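Local coordinates for protein beta-galacturonidase (Eisenbergiella tayi, PDB 6NCW) that acts as a glycoside hydrolase of family 2, probably cleaving terminal beta-linked galacturonic acid from its substrates, at residues Leu82-Pro87 with Asp104-Ile109; Gly191-Ala196 with Cys217-Cys222; Phe275-Asp280 with Gln294-Leu299. All coordinates share one frame; numbering follows the deposited sequence.

Contact 1: residues Leu82-Pro87 with Asp104-Ile109; sequences LVDGKP and DIRPGI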
# COMPACT_ATOMS: atom_id res chain seq x y z
N LEU A 82 39.98 1.81 21.50
CA LEU A 82 40.63 2.02 22.79
C LEU A 82 40.59 0.72 23.56
O LEU A 82 39.53 0.09 23.67
CB LEU A 82 39.94 3.12 23.59
CG LEU A 82 39.94 4.56 23.07
CD1 LEU A 82 38.84 4.77 22.04
CD2 LEU A 82 39.76 5.54 24.23
N VAL A 83 41.75 0.31 24.09
CA VAL A 83 41.88 -0.86 24.95
C VAL A 83 42.38 -0.37 26.31
O VAL A 83 43.39 0.34 26.38
CB VAL A 83 42.84 -1.90 24.35
CG1 VAL A 83 43.16 -2.99 25.38
CG2 VAL A 83 42.23 -2.52 23.07
N ASP A 84 41.65 -0.71 27.37
CA ASP A 84 41.97 -0.25 28.73
C ASP A 84 42.14 1.26 28.78
O ASP A 84 42.99 1.79 29.50
CB ASP A 84 43.22 -0.96 29.27
CG ASP A 84 43.04 -2.46 29.34
OD1 ASP A 84 43.99 -3.20 29.02
OD2 ASP A 84 41.92 -2.90 29.71
N GLY A 85 41.33 1.97 28.00
CA GLY A 85 41.32 3.42 28.00
C GLY A 85 42.37 4.06 27.13
O GLY A 85 42.35 5.29 26.98
N LYS A 86 43.28 3.29 26.55
CA LYS A 86 44.35 3.86 25.73
C LYS A 86 43.98 3.76 24.26
O LYS A 86 43.64 2.66 23.79
CB LYS A 86 45.67 3.14 25.99
CG LYS A 86 46.77 3.50 24.98
CD LYS A 86 47.82 2.39 24.77
CE LYS A 86 48.93 2.85 23.81
NZ LYS A 86 49.26 1.90 22.68
N PRO A 87 44.06 4.85 23.49
CA PRO A 87 43.87 4.75 22.03
C PRO A 87 44.96 3.89 21.41
O PRO A 87 46.15 4.13 21.60
CB PRO A 87 43.96 6.20 21.56
CG PRO A 87 43.61 7.01 22.75
CD PRO A 87 44.18 6.25 23.92
N ASP A 104 52.29 -7.70 24.31
CA ASP A 104 52.56 -8.09 25.70
C ASP A 104 51.69 -7.30 26.69
O ASP A 104 52.17 -6.50 27.49
CB ASP A 104 54.05 -7.93 25.98
CG ASP A 104 54.46 -8.52 27.32
OD1 ASP A 104 54.83 -7.73 28.21
OD2 ASP A 104 54.39 -9.76 27.47
N ILE A 105 50.37 -7.57 26.61
CA ILE A 105 49.41 -6.94 27.52
C ILE A 105 49.34 -7.79 28.78
O ILE A 105 49.54 -9.01 28.74
CB ILE A 105 48.01 -6.76 26.88
CG1 ILE A 105 47.24 -8.09 26.86
CG2 ILE A 105 48.11 -6.21 25.47
CD1 ILE A 105 45.84 -7.94 26.35
N ARG A 106 49.01 -7.14 29.90
CA ARG A 106 48.83 -7.85 31.16
C ARG A 106 47.74 -8.91 31.03
O ARG A 106 46.81 -8.75 30.23
CB ARG A 106 48.48 -6.86 32.27
CG ARG A 106 47.11 -6.21 32.08
CD ARG A 106 46.26 -6.28 33.34
NE ARG A 106 44.84 -6.00 33.07
CZ ARG A 106 44.37 -4.83 32.65
NH1 ARG A 106 45.20 -3.81 32.43
NH2 ARG A 106 43.07 -4.67 32.44
N PRO A 107 47.83 -10.00 31.79
CA PRO A 107 46.75 -11.00 31.76
C PRO A 107 45.51 -10.47 32.46
O PRO A 107 45.56 -9.50 33.21
CB PRO A 107 47.36 -12.19 32.50
CG PRO A 107 48.32 -11.56 33.45
CD PRO A 107 48.90 -10.38 32.73
N GLY A 108 44.38 -11.12 32.18
CA GLY A 108 43.14 -10.75 32.84
C GLY A 108 42.10 -10.09 31.95
O GLY A 108 42.08 -10.30 30.73
N ILE A 109 41.22 -9.30 32.56
CA ILE A 109 40.07 -8.72 31.88
C ILE A 109 40.44 -7.34 31.37
O ILE A 109 40.96 -6.51 32.13
CB ILE A 109 38.85 -8.66 32.82
CG1 ILE A 109 38.02 -9.94 32.74
CG2 ILE A 109 37.96 -7.50 32.44
CD1 ILE A 109 38.75 -11.21 33.09

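Contact 2: residues Gly191-Ala196 with Cys217-Cys222; sequences GKNSFA and CPWAEC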
# COMPACT_ATOMS: atom_id res chain seq x y z
N GLY A 191 44.22 -28.41 -0.08
CA GLY A 191 43.33 -29.55 -0.07
C GLY A 191 44.00 -30.84 0.37
O GLY A 191 43.73 -31.90 -0.20
N LYS A 192 44.88 -30.76 1.37
CA LYS A 192 45.65 -31.88 1.90
C LYS A 192 46.71 -32.41 0.93
O LYS A 192 47.40 -33.38 1.26
CB LYS A 192 44.76 -33.06 2.34
CG LYS A 192 43.83 -32.73 3.49
CD LYS A 192 44.59 -32.10 4.66
CE LYS A 192 44.17 -32.72 5.99
NZ LYS A 192 42.69 -32.93 6.05
N ASN A 193 46.88 -31.82 -0.25
CA ASN A 193 48.05 -32.13 -1.07
C ASN A 193 49.24 -31.31 -0.58
O ASN A 193 49.09 -30.15 -0.18
CB ASN A 193 47.78 -31.84 -2.54
CG ASN A 193 46.60 -32.62 -3.06
OD1 ASN A 193 45.45 -32.31 -2.75
ND2 ASN A 193 46.86 -33.65 -3.87
N SER A 194 50.42 -31.93 -0.59
CA SER A 194 51.62 -31.19 -0.26
C SER A 194 51.91 -30.17 -1.35
O SER A 194 51.70 -30.43 -2.53
CB SER A 194 52.80 -32.15 -0.10
OG SER A 194 52.44 -33.19 0.79
N PHE A 195 52.39 -28.99 -0.95
CA PHE A 195 52.63 -27.95 -1.94
C PHE A 195 54.03 -27.37 -1.81
O PHE A 195 54.80 -27.39 -2.77
CB PHE A 195 51.57 -26.84 -1.83
CG PHE A 195 51.64 -25.85 -2.95
CD1 PHE A 195 51.16 -26.17 -4.21
CD2 PHE A 195 52.22 -24.61 -2.75
CE1 PHE A 195 51.24 -25.27 -5.26
CE2 PHE A 195 52.31 -23.70 -3.79
CZ PHE A 195 51.82 -24.03 -5.04
N ALA A 196 54.39 -26.85 -0.64
CA ALA A 196 55.70 -26.26 -0.49
C ALA A 196 56.02 -26.09 0.98
O ALA A 196 55.13 -26.08 1.83
CB ALA A 196 55.80 -24.90 -1.21
N CYS A 217 49.91 -28.67 -10.28
CA CYS A 217 48.77 -29.08 -9.45
C CYS A 217 47.93 -30.06 -10.25
O CYS A 217 46.78 -29.77 -10.61
CB CYS A 217 47.94 -27.88 -9.01
SG CYS A 217 48.76 -26.79 -7.87
N PRO A 218 48.47 -31.25 -10.55
CA PRO A 218 47.77 -32.18 -11.46
C PRO A 218 46.50 -32.76 -10.87
O PRO A 218 45.68 -33.29 -11.63
CB PRO A 218 48.82 -33.28 -11.71
CG PRO A 218 49.65 -33.29 -10.45
CD PRO A 218 49.74 -31.82 -10.05
N TRP A 219 46.31 -32.64 -9.57
CA TRP A 219 45.10 -33.09 -8.89
C TRP A 219 43.95 -32.07 -8.94
O TRP A 219 42.86 -32.37 -8.42
CB TRP A 219 45.44 -33.39 -7.44
CG TRP A 219 46.30 -32.33 -6.84
CD1 TRP A 219 47.65 -32.37 -6.71
CD2 TRP A 219 45.89 -31.06 -6.33
NE1 TRP A 219 48.11 -31.21 -6.13
CE2 TRP A 219 47.04 -30.39 -5.88
CE3 TRP A 219 44.64 -30.42 -6.18
CZ2 TRP A 219 47.00 -29.12 -5.31
CZ3 TRP A 219 44.61 -29.16 -5.62
CH2 TRP A 219 45.78 -28.52 -5.19
N ALA A 220 44.16 -30.87 -9.48
CA ALA A 220 43.22 -29.78 -9.26
C ALA A 220 42.08 -29.83 -10.27
O ALA A 220 42.31 -30.05 -11.46
CB ALA A 220 43.93 -28.43 -9.33
N GLU A 221 40.86 -29.64 -9.79
CA GLU A 221 39.69 -29.45 -10.65
C GLU A 221 39.33 -27.98 -10.77
O GLU A 221 39.61 -27.17 -9.88
CB GLU A 221 38.48 -30.21 -10.11
CG GLU A 221 38.59 -31.72 -10.27
CD GLU A 221 37.87 -32.46 -9.16
OE1 GLU A 221 36.71 -32.10 -8.87
OE2 GLU A 221 38.47 -33.39 -8.58
N CYS A 222 38.68 -27.65 -11.89
CA CYS A 222 38.28 -26.28 -12.19
C CYS A 222 37.25 -25.74 -11.21
O CYS A 222 36.36 -26.47 -10.74
CB CYS A 222 37.70 -26.19 -13.61
SG CYS A 222 38.94 -26.51 -14.90

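Contact 3: residues Phe275-Asp280 with Gln294-Leu299; sequences FCRHED and QHDLML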
# COMPACT_ATOMS: atom_id res chain seq x y z
N PHE A 275 23.46 -8.46 -11.46
CA PHE A 275 22.76 -7.48 -10.66
C PHE A 275 23.74 -6.59 -9.93
O PHE A 275 24.72 -7.08 -9.34
CB PHE A 275 21.81 -8.13 -9.65
CG PHE A 275 20.47 -8.47 -10.23
CD1 PHE A 275 19.50 -7.49 -10.36
CD2 PHE A 275 20.19 -9.76 -10.66
CE1 PHE A 275 18.25 -7.80 -10.91
CE2 PHE A 275 18.95 -10.08 -11.20
CZ PHE A 275 17.98 -9.09 -11.33
N CYS A 276 23.49 -5.29 -9.96
CA CYS A 276 24.07 -4.43 -8.97
C CYS A 276 23.37 -4.70 -7.65
O CYS A 276 22.14 -4.77 -7.60
CB CYS A 276 23.92 -2.96 -9.38
SG CYS A 276 24.79 -2.52 -10.92
N ARG A 277 24.14 -4.88 -6.57
CA ARG A 277 23.53 -5.09 -5.26
C ARG A 277 24.30 -4.29 -4.21
O ARG A 277 25.50 -4.52 -4.01
CB ARG A 277 23.49 -6.58 -4.89
CG ARG A 277 22.97 -6.85 -3.47
CD ARG A 277 23.12 -8.34 -3.11
NE ARG A 277 22.80 -8.62 -1.71
CZ ARG A 277 23.66 -8.52 -0.70
NH1 ARG A 277 24.91 -8.12 -0.92
NH2 ARG A 277 23.27 -8.81 0.54
N HIS A 278 23.59 -3.38 -3.55
CA HIS A 278 24.06 -2.69 -2.35
C HIS A 278 23.93 -3.60 -1.13
O HIS A 278 23.02 -4.42 -1.02
CB HIS A 278 23.22 -1.42 -2.09
CG HIS A 278 23.78 -0.19 -2.74
ND1 HIS A 278 24.97 0.38 -2.33
CD2 HIS A 278 23.34 0.56 -3.77
CE1 HIS A 278 25.23 1.43 -3.09
NE2 HIS A 278 24.24 1.57 -3.96
N GLU A 279 24.84 -3.41 -0.17
CA GLU A 279 24.65 -3.94 1.18
C GLU A 279 23.65 -3.03 1.90
O GLU A 279 24.02 -2.08 2.60
CB GLU A 279 25.97 -4.03 1.92
CG GLU A 279 26.97 -5.05 1.31
CD GLU A 279 28.25 -5.25 2.16
OE1 GLU A 279 28.86 -6.35 2.11
OE2 GLU A 279 28.65 -4.29 2.86
N ASP A 280 22.35 -3.29 1.70
CA ASP A 280 21.34 -2.48 2.35
C ASP A 280 20.09 -3.31 2.62
O ASP A 280 19.72 -4.16 1.81
CB ASP A 280 21.00 -1.25 1.51
CG ASP A 280 20.22 -0.19 2.29
OD1 ASP A 280 18.97 -0.16 2.15
OD2 ASP A 280 20.85 0.60 3.04
N GLN A 294 22.07 -15.02 2.11
CA GLN A 294 21.69 -16.17 1.33
C GLN A 294 20.30 -16.00 0.74
O GLN A 294 20.04 -16.42 -0.39
CB GLN A 294 21.78 -17.44 2.18
CG GLN A 294 21.54 -18.73 1.42
CD GLN A 294 22.39 -18.85 0.16
OE1 GLN A 294 23.43 -18.20 0.04
NE2 GLN A 294 21.94 -19.67 -0.78
N HIS A 295 19.40 -15.35 1.48
CA HIS A 295 18.07 -15.08 0.94
C HIS A 295 18.16 -14.23 -0.33
O HIS A 295 17.55 -14.56 -1.35
CB HIS A 295 17.19 -14.40 1.98
CG HIS A 295 15.75 -14.38 1.61
ND1 HIS A 295 15.13 -13.28 1.06
CD2 HIS A 295 14.81 -15.36 1.66
CE1 HIS A 295 13.86 -13.56 0.82
NE2 HIS A 295 13.65 -14.82 1.15
N ASP A 296 18.95 -13.14 -0.30
CA ASP A 296 19.23 -12.37 -1.51
C ASP A 296 19.81 -13.26 -2.61
O ASP A 296 19.40 -13.19 -3.77
CB ASP A 296 20.19 -11.22 -1.23
CG ASP A 296 19.51 -10.02 -0.53
OD1 ASP A 296 18.31 -10.09 -0.17
OD2 ASP A 296 20.22 -9.01 -0.31
N LEU A 297 20.80 -14.09 -2.26
CA LEU A 297 21.46 -14.88 -3.30
C LEU A 297 20.48 -15.85 -3.96
O LEU A 297 20.54 -16.05 -5.18
CB LEU A 297 22.67 -15.62 -2.72
CG LEU A 297 23.86 -14.68 -2.54
CD1 LEU A 297 25.07 -15.33 -1.88
CD2 LEU A 297 24.23 -14.10 -3.89
N MET A 298 19.55 -16.41 -3.18
CA MET A 298 18.57 -17.32 -3.75
C MET A 298 17.58 -16.60 -4.67
O MET A 298 17.16 -17.17 -5.68
CB MET A 298 17.83 -18.08 -2.64
CG MET A 298 18.75 -19.03 -1.88
SD MET A 298 17.91 -20.12 -0.70
CE MET A 298 17.05 -18.93 0.39
N LEU A 299 17.21 -15.36 -4.35
CA LEU A 299 16.39 -14.60 -5.28
C LEU A 299 17.17 -14.31 -6.56
O LEU A 299 16.67 -14.50 -7.67
CB LEU A 299 15.90 -13.30 -4.64
CG LEU A 299 14.96 -13.48 -3.45
CD1 LEU A 299 14.62 -12.11 -2.78
CD2 LEU A 299 13.69 -14.20 -3.88

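Contact 1: residues Leu82-Pro87 with Asp104-Ile109
D84 and R106 reach for one another from opposite directions, the carboxylate leaving a tight turn and the guanidinium swinging in from the loop after strand 98-105. Their flat groups lie 30° apart and meet obliquely. Only one contact comes within bonding range: R106 NH2 gives a weak hydrogen bond, bent at the proton, to D84 OD2 at 3.5 Å, a loose salt bridge. The other oxygen, D84 OD1, stands 3.7 Å from R106 NH1. R106 starts with CG lodged between the backbone N and the carbonyl carbon (chi1 66°) and then bends at chi2, which folds the chain back over its own loop. There R106 NH2 makes its firmer bond, 2.8 Å to I109 O, with the carbonyl oxygen close to the guanidinium plane.

The setting is an antiparallel beta-sandwich near the N terminus. D84 and G85 are the two central residues of a type I' turn closing the hairpin of strands 78-83 and 86-92, with V83 N bonded to K86 O and K86 N to V83 O, each at 3.0 Å. At D104 the chain turns a corner, leaving one sheet for the other, and D104 and I105 form a G1 bulge opposite G66. D84 depends more on strand 109-117 than on R106: OD1 bonds H110 ND1 and OD2 bonds Q111 N, while H110 NE2 bonds R106 O weakly.

Contact 2: residues Gly191-Ala196 with Cys217-Cys222
A220 N bonds back to C217 O at 3.1 Å, closing a type I turn that places C217 and W219 where both can meet the strand residues N193 and F195. No hydrogen bond crosses between the two segments; flat groups and sulfur do the work.

The main event is a stack. The amide of N193 lies over one face of the W219 indole, the two planes only 16° apart, the two side chains running antiparallel alongside one another. N193 CG sits 3.5 Å above the ring plane, displaced toward the rim, and N193 CB makes a CH-pi contact 3.9 Å from the centroid of the five-membered ring of W219, 26° off its normal. W219 holds CG between its backbone N and carbonyl carbon, with chi1 at 44°, and this turns the indole back over the turn: C217 CB lies against the opposite face, 4.0 Å above the plane. The indole is thus sandwiched between the asparagine and its own turn.

C217 also meets F195. C217 SG comes in at the edge of the phenyl ring, near its plane, 3.9 Å from F195 CE1, a sulfur-aromatic contact.

All this belongs to the immunoglobulin-like beta-sandwich of the family. G191 and K192 connect strands 182-190 and 193-202, and F195 with A196 forms a classic bulge opposite V188. Beyond the two segments, Y231 of strand 227-238 meets W219 edge-to-face, and I190 of strand 182-190 touches both W219 and F195, whose ring also packs on L215 of strand 207-216 and A170 of strand 165-176.

Contact 3: residues Phe275-Asp280 with Gln294-Leu299
R277 grips D296 side-on, through two nitrogens that share a single oxygen, just past the first strand of the TIM barrel: strand 268-276, helix 290-302 and strand 307-309 form a beta-alpha-beta unit. The R277 NE bond is the shorter, 3.0 Å to D296 OD2 on its anti lone pair; R277 NH2 reaches the same OD2 at 3.2 Å, on the anti side but out of the carboxylate plane. That oxygen lies close to the guanidinium plane, while the two flat groups are turned 72° against each other and the two side chains run roughly perpendicular.

R277 gets there by a straight run, CG anti to the backbone N (chi1 175°) and the chain extended as far as NE. Both residues are buried. F319 of helix 317-326 makes a cation-pi contact with R277, whose side chain lies near the sugar site, about 10 Å from that of H312, a galacturonate-binding residue. The carboxylate is probably kept ionised by its second arginine: D296 OD1 forms a salt bridge with R539 NE, and R539 NH2 in turn bonds D280 O.

Overall arrangement
From the N terminus the chain meets the three contacts in series; none nests in or crosses another. Contact 1 closes a short excursion of strands in the N-terminal sandwich and links the tip of a hairpin to the corner where the chain changes sheets. Contact 2 follows in the immunoglobulin-like domain, joining the start of strand 193-202 to the loop after strand 207-216. Contact 3 closes the shortest loop, from the end of strand 268-276 to helix 290-302, at the start of the TIM barrel. All are well separated, their centres about 42 Å apart for contacts 1 and 2, about 39 Å for contacts 1 and 3 and about 32 Å for contacts 2 and 3.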